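Local coordinates for penaeus monodon metallodensovirus major capsid protein (Penaeus monodon metallodensovirus, PDB 6WH7) that forms the icosahedral capsid of a shrimp densovirus from 60 copies, the shell that in parvoviruses encloses a single-stranded DNA genome, at residues Asn71-Thr76 and Lys286-Phe291; Glu79-Pro84 and His271-Pro276; Ile161-Cys166 and Gly267-Tyr272; Asn236-Gln241 and Asn343-Pro348. All blocks are in the same frame, centred on the assembly; numbering follows the deposited sequence.

Interaction 1 (Asn71-Thr76 and Lys286-Phe291)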
loop_
_atom_site.group_PDB
_atom_site.type_symbol
_atom_site.label_atom_id
_atom_site.label_comp_id
_atom_site.label_asym_id
_atom_site.label_seq_id
_atom_site.Cartn_x
_atom_site.Cartn_y
_atom_site.Cartn_z
ATOM N N ASN A 71 70.951 -65.375 34.102
ATOM C CA ASN A 71 71.473 -65.141 35.444
ATOM C C ASN A 71 72.868 -64.558 35.313
ATOM O O ASN A 71 73.795 -65.246 34.882
ATOM C CB ASN A 71 71.502 -66.431 36.254
ATOM C CG ASN A 71 70.149 -66.815 36.772
ATOM O OD1 ASN A 71 69.336 -65.962 37.094
ATOM N ND2 ASN A 71 69.880 -68.104 36.812
ATOM N N ILE A 72 73.019 -63.298 35.692
ATOM C CA ILE A 72 74.306 -62.621 35.670
ATOM C C ILE A 72 74.854 -62.613 37.083
ATOM O O ILE A 72 74.249 -62.029 37.986
ATOM C CB ILE A 72 74.178 -61.198 35.115
ATOM C CG1 ILE A 72 73.772 -61.257 33.652
ATOM C CG2 ILE A 72 75.482 -60.457 35.265
ATOM C CD1 ILE A 72 73.426 -59.937 33.098
ATOM N N ARG A 73 75.993 -63.264 37.283
ATOM C CA ARG A 73 76.556 -63.393 38.613
ATOM C C ARG A 73 78.053 -63.153 38.591
ATOM O O ARG A 73 78.730 -63.415 37.594
ATOM C CB ARG A 73 76.278 -64.764 39.213
ATOM C CG ARG A 73 74.846 -64.987 39.575
ATOM C CD ARG A 73 74.723 -66.299 40.271
ATOM N NE ARG A 73 75.595 -66.312 41.436
ATOM C CZ ARG A 73 75.294 -65.751 42.599
ATOM N NH1 ARG A 73 74.140 -65.126 42.757
ATOM N NH2 ARG A 73 76.153 -65.810 43.600
ATOM N N GLY A 74 78.563 -62.660 39.716
ATOM C CA GLY A 74 79.986 -62.446 39.865
ATOM C C GLY A 74 80.550 -61.340 39.015
ATOM O O GLY A 74 81.748 -61.344 38.727
ATOM N N LEU A 75 79.727 -60.381 38.613
ATOM C CA LEU A 75 80.161 -59.305 37.734
ATOM C C LEU A 75 80.576 -58.131 38.611
ATOM O O LEU A 75 79.740 -57.540 39.298
ATOM C CB LEU A 75 79.038 -58.913 36.780
ATOM C CG LEU A 75 79.358 -57.973 35.626
ATOM C CD1 LEU A 75 80.171 -58.721 34.610
ATOM C CD2 LEU A 75 78.109 -57.399 35.003
ATOM N N THR A 76 81.861 -57.805 38.609
ATOM C CA THR A 76 82.354 -56.657 39.350
ATOM C C THR A 76 81.999 -55.384 38.596
ATOM O O THR A 76 81.587 -55.431 37.438
ATOM C CB THR A 76 83.860 -56.785 39.572
ATOM O OG1 THR A 76 84.543 -56.781 38.319
ATOM C CG2 THR A 76 84.172 -58.071 40.294
ATOM N N LYS A 286 78.648 -57.511 45.684
ATOM C CA LYS A 286 78.502 -58.456 44.594
ATOM C C LYS A 286 77.027 -58.470 44.232
ATOM O O LYS A 286 76.200 -58.987 44.984
ATOM C CB LYS A 286 79.013 -59.831 45.003
ATOM C CG LYS A 286 80.504 -59.849 45.255
ATOM C CD LYS A 286 81.003 -61.239 45.573
ATOM C CE LYS A 286 82.519 -61.270 45.640
ATOM N NZ LYS A 286 83.043 -60.624 46.874
ATOM N N LEU A 287 76.699 -57.893 43.086
ATOM C CA LEU A 287 75.325 -57.744 42.646
ATOM C C LEU A 287 75.047 -58.752 41.550
ATOM O O LEU A 287 75.866 -58.950 40.650
ATOM C CB LEU A 287 75.053 -56.336 42.130
ATOM C CG LEU A 287 75.177 -55.217 43.152
ATOM C CD1 LEU A 287 75.001 -53.870 42.480
ATOM C CD2 LEU A 287 74.163 -55.407 44.251
ATOM N N ASN A 288 73.893 -59.390 41.634
ATOM C CA ASN A 288 73.523 -60.416 40.685
ATOM C C ASN A 288 72.185 -60.031 40.089
ATOM O O ASN A 288 71.426 -59.262 40.674
ATOM C CB ASN A 288 73.450 -61.776 41.357
ATOM C CG ASN A 288 74.709 -62.106 42.103
ATOM O OD1 ASN A 288 75.741 -62.400 41.514
ATOM N ND2 ASN A 288 74.630 -62.057 43.423
ATOM N N ALA A 289 71.906 -60.551 38.908
ATOM C CA ALA A 289 70.681 -60.188 38.227
ATOM C C ALA A 289 70.113 -61.392 37.507
ATOM O O ALA A 289 70.848 -62.155 36.881
ATOM C CB ALA A 289 70.912 -59.051 37.234
ATOM N N GLN A 290 68.807 -61.569 37.627
ATOM C CA GLN A 290 68.055 -62.416 36.725
ATOM C C GLN A 290 67.110 -61.548 35.913
ATOM O O GLN A 290 66.543 -60.582 36.421
ATOM C CB GLN A 290 67.203 -63.456 37.443
ATOM C CG GLN A 290 66.661 -64.448 36.447
ATOM C CD GLN A 290 65.432 -65.144 36.900
ATOM O OE1 GLN A 290 64.876 -64.818 37.937
ATOM N NE2 GLN A 290 64.989 -66.106 36.129
ATOM N N PHE A 291 66.924 -61.915 34.657
ATOM C CA PHE A 291 65.884 -61.320 33.837
ATOM C C PHE A 291 65.509 -62.328 32.767
ATOM O O PHE A 291 66.093 -63.406 32.670
ATOM C CB PHE A 291 66.338 -59.984 33.251
ATOM C CG PHE A 291 67.653 -60.049 32.555
ATOM C CD1 PHE A 291 67.735 -60.365 31.219
ATOM C CD2 PHE A 291 68.813 -59.806 33.248
ATOM C CE1 PHE A 291 68.941 -60.431 30.599
ATOM C CE2 PHE A 291 70.013 -59.870 32.630
ATOM C CZ PHE A 291 70.081 -60.176 31.304
#
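The amide N of I72 donates to A289 O at 2.7 Å, and the CA-H of N71 leans on the same oxygen. The return bond, A289 N to I72 O at 2.9 Å, closes an antiparallel hydrogen-bonded pair; N71 and Q290 form the adjoining non-hydrogen-bonded pair. I72 and A289 point to the same face, where small A289 lets branched I72 settle beside it. I72 then reaches F291: its CD1 lies in the plane of the phenyl ring, at the edge, 3.4 Å from F291 CE2. The ring starts from a CG wedged between the backbone N and the carbonyl carbon (chi1 51°). F275 and M157 pack against this apolar face.

R73 and N288 make a polar contact of another kind. Their guanidinium and amide planes are stacked, 20° apart, with N288 OD1 lying 3.4 Å above the guanidinium plane and offset toward its rim; a bend at chi3 (57°) turns NE out of the extended line. The stack is no hydrogen bond: R73 NH2 makes a salt bridge to D136 OD1, which also takes a weak bond from N288 ND2, a shared partner consistent with holding the two groups stacked. N288 OD1 receives a weak bond from G74 N at 3.4 Å. G74 turns the corner with positive phi, which glycine tolerates easily. R279 of a neighbouring subunit packs on R73. The strand order, 59-75 beside 287-302 and then 118-135, is that of the BIDG sheet of the parvoviral jelly roll, and this contact pairs its first strand with its last.

Interaction 2 (Glu79-Pro84 and His271-Pro276); sequences EMIVIP and HYLSFP
L273, Y272 and I83 bury the most surface here, and each meets the opposite strand in its own way. L273 is paired with I81: I81 N donates to L273 O at 2.6 Å and L273 N returns to I81 O at 2.8 Å, an oxygen that also receives the CA-H of Y272. The CB atoms of this hydrogen-bonded pair are 3.7 Å apart, and the leucine runs on to meet I83, CD1 against CD1 at 3.6 Å, the two chains crossing at a slant. I83 is tied by its own N to H271 O at 2.8 Å, and its CB rests against H271 CB. Leucine and isoleucine, both branched, suit a buried face turned to strand 59-75.

Y272 points to the other face with V82, and M80 comes to its ring as well. The sulfur of M80 sits over the ring, 3.9 Å from SD to the Y272 ring centroid and 31° off the normal, a Met-aromatic contact. A chi1 of 75° sets M80 CG between its backbone N and carbonyl carbon, and the bend at chi3 turns CE aside. V82 lies alongside the tyrosine, CG2 4.0 Å from Y272 CE1.

Strand 270-274 is the middle one of a five-stranded antiparallel sheet, CHEF plus 189-191, with 79-83 beside it: the C-H pairing of the jelly roll. Strand 79-83 bonds outward to 189-191 through M80, and 270-274 to 157-162 through Y272 and S274. I81 and L273 press on I72 of strand 59-75, in the facing sheet, whereas V82 and Y272 pack on V170 of strand 169-179.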
loop_
_atom_site.group_PDB
_atom_site.type_symbol
_atom_site.label_atom_id
_atom_site.label_comp_id
_atom_site.label_asym_id
_atom_site.label_seq_id
_atom_site.Cartn_x
_atom_site.Cartn_y
_atom_site.Cartn_z
ATOM N N GLU A 79 84.087 -54.950 35.185
ATOM C CA GLU A 79 83.712 -55.828 34.094
ATOM C C GLU A 79 82.250 -55.626 33.702
ATOM O O GLU A 79 81.430 -55.151 34.487
ATOM C CB GLU A 79 83.996 -57.274 34.487
ATOM C CG GLU A 79 83.266 -57.709 35.720
ATOM C CD GLU A 79 83.744 -59.041 36.254
ATOM O OE1 GLU A 79 84.458 -59.753 35.532
ATOM O OE2 GLU A 79 83.392 -59.389 37.397
ATOM N N MET A 80 81.936 -55.975 32.457
ATOM C CA MET A 80 80.597 -55.801 31.916
ATOM C C MET A 80 80.193 -57.056 31.158
ATOM O O MET A 80 81.037 -57.816 30.688
ATOM C CB MET A 80 80.529 -54.601 30.974
ATOM C CG MET A 80 81.177 -54.879 29.645
ATOM S SD MET A 80 81.582 -53.430 28.691
ATOM C CE MET A 80 83.225 -53.153 29.296
ATOM N N ILE A 81 78.889 -57.267 31.044
ATOM C CA ILE A 81 78.343 -58.322 30.199
ATOM C C ILE A 81 78.197 -57.784 28.790
ATOM O O ILE A 81 77.636 -56.707 28.581
ATOM C CB ILE A 81 76.992 -58.823 30.730
ATOM C CG1 ILE A 81 77.161 -59.506 32.074
ATOM C CG2 ILE A 81 76.369 -59.787 29.754
ATOM C CD1 ILE A 81 77.986 -60.733 31.991
ATOM N N VAL A 82 78.697 -58.533 27.822
ATOM C CA VAL A 82 78.645 -58.150 26.421
ATOM C C VAL A 82 77.446 -58.843 25.801
ATOM O O VAL A 82 77.389 -60.075 25.765
ATOM C CB VAL A 82 79.942 -58.530 25.699
ATOM C CG1 VAL A 82 79.875 -58.135 24.250
ATOM C CG2 VAL A 82 81.116 -57.888 26.387
ATOM N N ILE A 83 76.479 -58.067 25.332
ATOM C CA ILE A 83 75.292 -58.658 24.730
ATOM C C ILE A 83 75.645 -58.986 23.288
ATOM O O ILE A 83 75.797 -58.069 22.472
ATOM C CB ILE A 83 74.086 -57.712 24.799
ATOM C CG1 ILE A 83 73.926 -57.142 26.204
ATOM C CG2 ILE A 83 72.829 -58.435 24.399
ATOM C CD1 ILE A 83 73.801 -58.159 27.247
ATOM N N PRO A 84 75.766 -60.248 22.917
ATOM C CA PRO A 84 76.131 -60.600 21.541
ATOM C C PRO A 84 74.944 -60.440 20.601
ATOM O O PRO A 84 74.613 -61.340 19.831
ATOM C CB PRO A 84 76.564 -62.059 21.669
ATOM C CG PRO A 84 75.747 -62.566 22.766
ATOM C CD PRO A 84 75.536 -61.448 23.731
ATOM N N HIS A 271 75.876 -53.437 23.049
ATOM C CA HIS A 271 75.018 -53.463 24.217
ATOM C C HIS A 271 75.723 -54.196 25.340
ATOM O O HIS A 271 76.358 -55.228 25.124
ATOM C CB HIS A 271 73.660 -54.090 23.933
ATOM C CG HIS A 271 72.791 -53.255 23.051
ATOM N ND1 HIS A 271 71.524 -53.638 22.682
ATOM C CD2 HIS A 271 73.018 -52.072 22.441
ATOM C CE1 HIS A 271 70.994 -52.711 21.908
ATOM N NE2 HIS A 271 71.884 -51.753 21.739
ATOM N N TYR A 272 75.613 -53.638 26.533
ATOM C CA TYR A 272 76.443 -54.010 27.660
ATOM C C TYR A 272 75.596 -53.981 28.914
ATOM O O TYR A 272 74.774 -53.082 29.092
ATOM C CB TYR A 272 77.609 -53.041 27.799
ATOM C CG TYR A 272 78.546 -53.037 26.625
ATOM C CD1 TYR A 272 79.264 -54.163 26.277
ATOM C CD2 TYR A 272 78.638 -51.931 25.810
ATOM C CE1 TYR A 272 80.105 -54.153 25.200
ATOM C CE2 TYR A 272 79.463 -51.919 24.730
ATOM C CZ TYR A 272 80.193 -53.029 24.428
ATOM O OH TYR A 272 81.018 -53.001 23.338
ATOM N N LEU A 273 75.791 -54.968 29.772
ATOM C CA LEU A 273 75.167 -54.993 31.080
ATOM C C LEU A 273 76.237 -54.815 32.138
ATOM O O LEU A 273 77.336 -55.358 32.023
ATOM C CB LEU A 273 74.397 -56.289 31.307
ATOM C CG LEU A 273 73.189 -56.410 30.392
ATOM C CD1 LEU A 273 72.508 -57.733 30.571
ATOM C CD2 LEU A 273 72.232 -55.283 30.652
ATOM N N SER A 274 75.911 -54.044 33.165
ATOM C CA SER A 274 76.892 -53.673 34.166
ATOM C C SER A 274 76.156 -53.358 35.453
ATOM O O SER A 274 74.953 -53.099 35.451
ATOM C CB SER A 274 77.724 -52.479 33.698
ATOM O OG SER A 274 78.690 -52.117 34.658
ATOM N N PHE A 275 76.890 -53.393 36.552
ATOM C CA PHE A 275 76.292 -52.998 37.807
ATOM C C PHE A 275 77.010 -51.782 38.361
ATOM O O PHE A 275 78.200 -51.591 38.105
ATOM C CB PHE A 275 76.335 -54.129 38.838
ATOM C CG PHE A 275 75.525 -55.314 38.453
ATOM C CD1 PHE A 275 74.163 -55.323 38.638
ATOM C CD2 PHE A 275 76.126 -56.427 37.915
ATOM C CE1 PHE A 275 73.421 -56.408 38.283
ATOM C CE2 PHE A 275 75.381 -57.515 37.563
ATOM C CZ PHE A 275 74.031 -57.505 37.747
ATOM N N PRO A 276 76.314 -50.935 39.107
ATOM C CA PRO A 276 76.957 -49.778 39.697
ATOM C C PRO A 276 77.946 -50.197 40.764
ATOM O O PRO A 276 77.700 -51.157 41.505
ATOM C CB PRO A 276 75.783 -49.000 40.301
ATOM C CG PRO A 276 74.783 -50.029 40.576
ATOM C CD PRO A 276 74.888 -50.991 39.448
#

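Interaction 3 (Ile161-Cys166 and Gly267-Tyr272)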
loop_
_atom_site.group_PDB
_atom_site.type_symbol
_atom_site.label_atom_id
_atom_site.label_comp_id
_atom_site.label_asym_id
_atom_site.label_seq_id
_atom_site.Cartn_x
_atom_site.Cartn_y
_atom_site.Cartn_z
ATOM N N ILE A 161 74.335 -48.840 25.979
ATOM C CA ILE A 161 74.464 -48.881 24.533
ATOM C C ILE A 161 75.637 -47.995 24.165
ATOM O O ILE A 161 75.674 -46.823 24.550
ATOM C CB ILE A 161 73.186 -48.401 23.832
ATOM C CG1 ILE A 161 72.018 -49.318 24.155
ATOM C CG2 ILE A 161 73.400 -48.356 22.352
ATOM C CD1 ILE A 161 70.722 -48.804 23.649
ATOM N N ASP A 162 76.588 -48.533 23.420
ATOM C CA ASP A 162 77.778 -47.771 23.087
ATOM C C ASP A 162 77.583 -47.247 21.673
ATOM O O ASP A 162 77.910 -47.918 20.695
ATOM C CB ASP A 162 79.005 -48.664 23.198
ATOM C CG ASP A 162 80.286 -47.903 23.092
ATOM O OD1 ASP A 162 80.235 -46.660 23.056
ATOM O OD2 ASP A 162 81.346 -48.550 23.046
ATOM N N ASP A 163 77.119 -46.006 21.581
ATOM C CA ASP A 163 76.834 -45.329 20.326
ATOM C C ASP A 163 78.063 -44.663 19.745
ATOM O O ASP A 163 78.286 -44.706 18.533
ATOM C CB ASP A 163 75.734 -44.298 20.542
ATOM C CG ASP A 163 74.388 -44.933 20.762
ATOM O OD1 ASP A 163 74.216 -46.093 20.348
ATOM O OD2 ASP A 163 73.510 -44.286 21.367
ATOM N N GLN A 164 78.853 -44.023 20.600
ATOM C CA GLN A 164 80.096 -43.404 20.181
ATOM C C GLN A 164 81.192 -44.423 19.934
ATOM O O GLN A 164 82.266 -44.043 19.464
ATOM C CB GLN A 164 80.533 -42.394 21.229
ATOM C CG GLN A 164 79.571 -41.237 21.379
ATOM C CD GLN A 164 79.565 -40.330 20.173
ATOM O OE1 GLN A 164 78.724 -40.453 19.292
ATOM N NE2 GLN A 164 80.498 -39.394 20.140
ATOM N N GLN A 165 80.940 -45.695 20.228
ATOM C CA GLN A 165 81.902 -46.773 20.035
ATOM C C GLN A 165 83.189 -46.507 20.815
ATOM O O GLN A 165 84.287 -46.430 20.265
ATOM C CB GLN A 165 82.183 -47.006 18.551
ATOM C CG GLN A 165 83.030 -48.225 18.268
ATOM C CD GLN A 165 83.159 -48.497 16.805
ATOM O OE1 GLN A 165 82.504 -47.861 16.000
ATOM N NE2 GLN A 165 84.012 -49.435 16.445
ATOM N N CYS A 166 83.025 -46.325 22.123
ATOM C CA CYS A 166 84.179 -46.360 23.009
ATOM C C CYS A 166 84.941 -47.662 22.837
ATOM O O CYS A 166 86.175 -47.675 22.806
ATOM C CB CYS A 166 83.734 -46.196 24.459
ATOM S SG CYS A 166 82.910 -44.651 24.822
ATOM N N GLY A 267 74.783 -50.269 11.231
ATOM C CA GLY A 267 75.456 -51.135 12.173
ATOM C C GLY A 267 74.728 -51.101 13.493
ATOM O O GLY A 267 73.799 -50.320 13.690
ATOM N N MET A 268 75.147 -51.969 14.398
ATOM C CA MET A 268 74.537 -52.049 15.714
ATOM C C MET A 268 75.539 -51.683 16.786
ATOM O O MET A 268 76.668 -52.172 16.779
ATOM C CB MET A 268 73.963 -53.434 15.983
ATOM C CG MET A 268 72.784 -53.722 15.121
ATOM S SD MET A 268 71.820 -55.116 15.667
ATOM C CE MET A 268 72.856 -56.387 15.134
ATOM N N ALA A 269 75.112 -50.830 17.702
ATOM C CA ALA A 269 75.958 -50.407 18.795
ATOM C C ALA A 269 76.137 -51.535 19.798
ATOM O O ALA A 269 75.329 -52.462 19.886
ATOM C CB ALA A 269 75.366 -49.182 19.480
ATOM N N GLY A 270 77.234 -51.460 20.547
ATOM C CA GLY A 270 77.493 -52.462 21.560
ATOM C C GLY A 270 76.511 -52.333 22.690
ATOM O O GLY A 270 76.301 -51.240 23.222
ATOM N N HIS A 271 75.876 -53.437 23.049
ATOM C CA HIS A 271 75.018 -53.463 24.217
ATOM C C HIS A 271 75.723 -54.196 25.340
ATOM O O HIS A 271 76.358 -55.228 25.124
ATOM C CB HIS A 271 73.660 -54.090 23.933
ATOM C CG HIS A 271 72.791 -53.255 23.051
ATOM N ND1 HIS A 271 71.524 -53.638 22.682
ATOM C CD2 HIS A 271 73.018 -52.072 22.441
ATOM C CE1 HIS A 271 70.994 -52.711 21.908
ATOM N NE2 HIS A 271 71.884 -51.753 21.739
ATOM N N TYR A 272 75.613 -53.638 26.533
ATOM C CA TYR A 272 76.443 -54.010 27.660
ATOM C C TYR A 272 75.596 -53.981 28.914
ATOM O O TYR A 272 74.774 -53.082 29.092
ATOM C CB TYR A 272 77.609 -53.041 27.799
ATOM C CG TYR A 272 78.546 -53.037 26.625
ATOM C CD1 TYR A 272 79.264 -54.163 26.277
ATOM C CD2 TYR A 272 78.638 -51.931 25.810
ATOM C CE1 TYR A 272 80.105 -54.153 25.200
ATOM C CE2 TYR A 272 79.463 -51.919 24.730
ATOM C CZ TYR A 272 80.193 -53.029 24.428
ATOM O OH TYR A 272 81.018 -53.001 23.338
#
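In the CHEF sheet of the jelly roll, strands 270-274 and 157-162 are the H and E neighbours, and I161 and D162 meet H271 and G270 where that pairing ends. D162 N donates to G270 O at 2.7 Å in a hydrogen-bonded pair, and the CA-H of I161 approaches the same oxygen. I161 and H271 form the next, non-hydrogen-bonded pair and point the same way: I161 CG1 lies 3.4 Å from H271 CD2, slantwise to the imidazole, whose ND1 is hydrogen-bonded to Y126 OH. I161 CG2 also reaches A269, 3.6 Å from its CB; that methyl also faces D162 O.

The absence of a side chain at G270 is consistent with the nearness of Y272 OH. D162 CB meets the edge of the Y272 ring in its plane, 3.6 Å from CE2. D163, in the turn beyond, sends OD2 to N206, and I53 of a neighbouring subunit packs on it. An aspartate suits position 162 because its two oxygens can collect turn amides. Its CG stands anti to the backbone N (chi1 -170°); beyond it OD2 receives L167 N, while OD1 uses its syn lone pair to accept C166 N at 3.0 Å.

Interaction 4 (Asn236-Gln241 and Asn343-Pro348)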
loop_
_atom_site.group_PDB
_atom_site.type_symbol
_atom_site.label_atom_id
_atom_site.label_comp_id
_atom_site.label_asym_id
_atom_site.label_seq_id
_atom_site.Cartn_x
_atom_site.Cartn_y
_atom_site.Cartn_z
ATOM N N ASN A 236 77.797 -68.537 12.175
ATOM C CA ASN A 236 78.501 -67.628 13.091
ATOM C C ASN A 236 78.981 -66.369 12.373
ATOM O O ASN A 236 80.126 -65.939 12.486
ATOM C CB ASN A 236 79.623 -68.333 13.884
ATOM C CG ASN A 236 80.780 -68.842 13.040
ATOM O OD1 ASN A 236 81.231 -68.206 12.100
ATOM N ND2 ASN A 236 81.283 -70.007 13.410
ATOM N N ALA A 237 78.050 -65.751 11.667
ATOM C CA ALA A 237 78.203 -64.429 11.098
ATOM C C ALA A 237 77.494 -63.414 11.977
ATOM O O ALA A 237 76.501 -63.726 12.635
ATOM C CB ALA A 237 77.627 -64.373 9.686
ATOM N N TYR A 238 78.026 -62.199 12.006
ATOM C CA TYR A 238 77.268 -61.096 12.563
ATOM C C TYR A 238 76.029 -60.867 11.714
ATOM O O TYR A 238 75.948 -61.313 10.569
ATOM C CB TYR A 238 78.094 -59.815 12.590
ATOM C CG TYR A 238 79.303 -59.840 13.479
ATOM C CD1 TYR A 238 79.197 -59.558 14.826
ATOM C CD2 TYR A 238 80.555 -60.095 12.964
ATOM C CE1 TYR A 238 80.295 -59.558 15.636
ATOM C CE2 TYR A 238 81.658 -60.096 13.770
ATOM C CZ TYR A 238 81.521 -59.828 15.107
ATOM O OH TYR A 238 82.619 -59.834 15.923
ATOM N N VAL A 239 75.046 -60.178 12.280
ATOM C CA VAL A 239 73.889 -59.849 11.461
ATOM C C VAL A 239 74.461 -58.886 10.433
ATOM O O VAL A 239 75.432 -58.181 10.739
ATOM C CB VAL A 239 72.735 -59.206 12.247
ATOM C CG1 VAL A 239 72.591 -59.792 13.645
ATOM C CG2 VAL A 239 72.786 -57.712 12.178
ATOM N N PRO A 240 73.943 -58.846 9.213
ATOM C CA PRO A 240 74.546 -57.989 8.189
ATOM C C PRO A 240 74.655 -56.542 8.647
ATOM O O PRO A 240 73.678 -55.929 9.074
ATOM C CB PRO A 240 73.585 -58.144 7.015
ATOM C CG PRO A 240 73.021 -59.495 7.203
ATOM C CD PRO A 240 72.887 -59.702 8.661
ATOM N N GLN A 241 75.865 -55.994 8.548
ATOM C CA GLN A 241 76.155 -54.648 9.015
ATOM C C GLN A 241 77.226 -54.038 8.139
ATOM O O GLN A 241 78.162 -54.722 7.736
ATOM C CB GLN A 241 76.653 -54.634 10.458
ATOM C CG GLN A 241 75.661 -55.079 11.476
ATOM C CD GLN A 241 76.272 -55.185 12.830
ATOM O OE1 GLN A 241 77.477 -55.264 12.969
ATOM N NE2 GLN A 241 75.444 -55.227 13.841
ATOM N N ASN A 343 86.620 -62.553 20.000
ATOM C CA ASN A 343 86.279 -61.178 20.308
ATOM C C ASN A 343 84.959 -60.868 19.630
ATOM O O ASN A 343 84.527 -61.584 18.725
ATOM C CB ASN A 343 87.392 -60.216 19.874
ATOM C CG ASN A 343 87.706 -60.298 18.396
ATOM O OD1 ASN A 343 86.820 -60.393 17.556
ATOM N ND2 ASN A 343 88.989 -60.308 18.076
ATOM N N ILE A 344 84.313 -59.805 20.087
ATOM C CA ILE A 344 83.083 -59.327 19.480
ATOM C C ILE A 344 83.312 -57.899 19.021
ATOM O O ILE A 344 83.705 -57.038 19.815
ATOM C CB ILE A 344 81.887 -59.420 20.437
ATOM C CG1 ILE A 344 81.546 -60.880 20.711
ATOM C CG2 ILE A 344 80.689 -58.738 19.842
ATOM C CD1 ILE A 344 80.512 -61.070 21.780
ATOM N N GLN A 345 83.087 -57.661 17.741
ATOM C CA GLN A 345 83.136 -56.348 17.128
ATOM C C GLN A 345 81.732 -55.773 17.100
ATOM O O GLN A 345 80.758 -56.506 16.943
ATOM C CB GLN A 345 83.680 -56.460 15.712
ATOM C CG GLN A 345 85.078 -56.984 15.651
ATOM C CD GLN A 345 85.481 -57.338 14.250
ATOM O OE1 GLN A 345 84.637 -57.649 13.414
ATOM N NE2 GLN A 345 86.776 -57.295 13.979
ATOM N N PHE A 346 81.617 -54.458 17.270
ATOM C CA PHE A 346 80.295 -53.839 17.244
ATOM C C PHE A 346 80.122 -52.857 16.094
ATOM O O PHE A 346 79.366 -53.159 15.170
ATOM C CB PHE A 346 79.962 -53.222 18.596
ATOM C CG PHE A 346 79.655 -54.247 19.633
ATOM C CD1 PHE A 346 78.457 -54.929 19.592
ATOM C CD2 PHE A 346 80.544 -54.533 20.638
ATOM C CE1 PHE A 346 78.160 -55.872 20.527
ATOM C CE2 PHE A 346 80.243 -55.478 21.578
ATOM C CZ PHE A 346 79.049 -56.144 21.521
ATOM N N GLY A 347 80.764 -51.703 16.106
ATOM C CA GLY A 347 80.623 -50.841 14.962
ATOM C C GLY A 347 79.222 -50.291 14.784
ATOM O O GLY A 347 78.510 -50.667 13.856
ATOM N N PRO A 348 78.768 -49.456 15.710
ATOM C CA PRO A 348 77.438 -48.858 15.574
ATOM C C PRO A 348 77.300 -48.066 14.287
ATOM O O PRO A 348 78.270 -47.757 13.596
ATOM C CB PRO A 348 77.350 -47.931 16.786
ATOM C CG PRO A 348 78.739 -47.598 17.079
ATOM C CD PRO A 348 79.514 -48.840 16.814
#
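Hydrogen bonding across this contact rests on Y238, whose OH accepts the backbone N-H of Q345 at 2.9 Å, nearly straight at 173°. Its CG stands anti to the carbonyl carbon (chi1 -64°), and the long phenol carries the hydroxyl from the G-H loop of the jelly roll, between strands 218-222 and 270-274, to the end of strand 340-345, the middle strand of a small three-stranded sheet.

Van der Waals contacts surround that bond. The side chain of Q345 crosses Y238 at about a right angle: its CB is 3.5 Å from Y238 OH, and its amide plane is only 14° from that of the ring. I344 CG2 lies near the ring plane at the edge, 4.3 Å from Y238 CE1. Q345 O lies oblique to the ring near CE1.

Polar proximity without bonding brings Q241 OE1 within 3.6 Å of F346 O. Both are acceptors; Q241 OE1 accepts a weak hydrogen bond from N243 ND2, and Q345 O one from N86 ND2.

Tyrosine therefore suits its place doubly: the ring adds buried apolar surface, and the hydroxyl gives the N-H of Q345 an acceptor where the loop makes no sheet pairing with the strand.

Interactions 1 and 2 belong to the two facing sheets of the jelly roll and touch through I72 and L273, with F275 packed against A289; interaction 2 is nested along the chain within interaction 1. Interactions 2 and 3 share H271 and Y272 because strand 270-274 is paired on both flanks. All four are mainly buried, yet interaction 1 also has an exposed corner and an arginine-amide stack beside a neighbouring subunit. Ladder bonds and aliphatic packing dominate interaction 2, whereas interaction 3 lies where the ladder gives way to a turn and side-chain bonds take over. Interaction 4, nearest the chain's centre, relies on one side-chain-to-backbone bond and reaches the CHEF sheet through F346, against Y272 and V82.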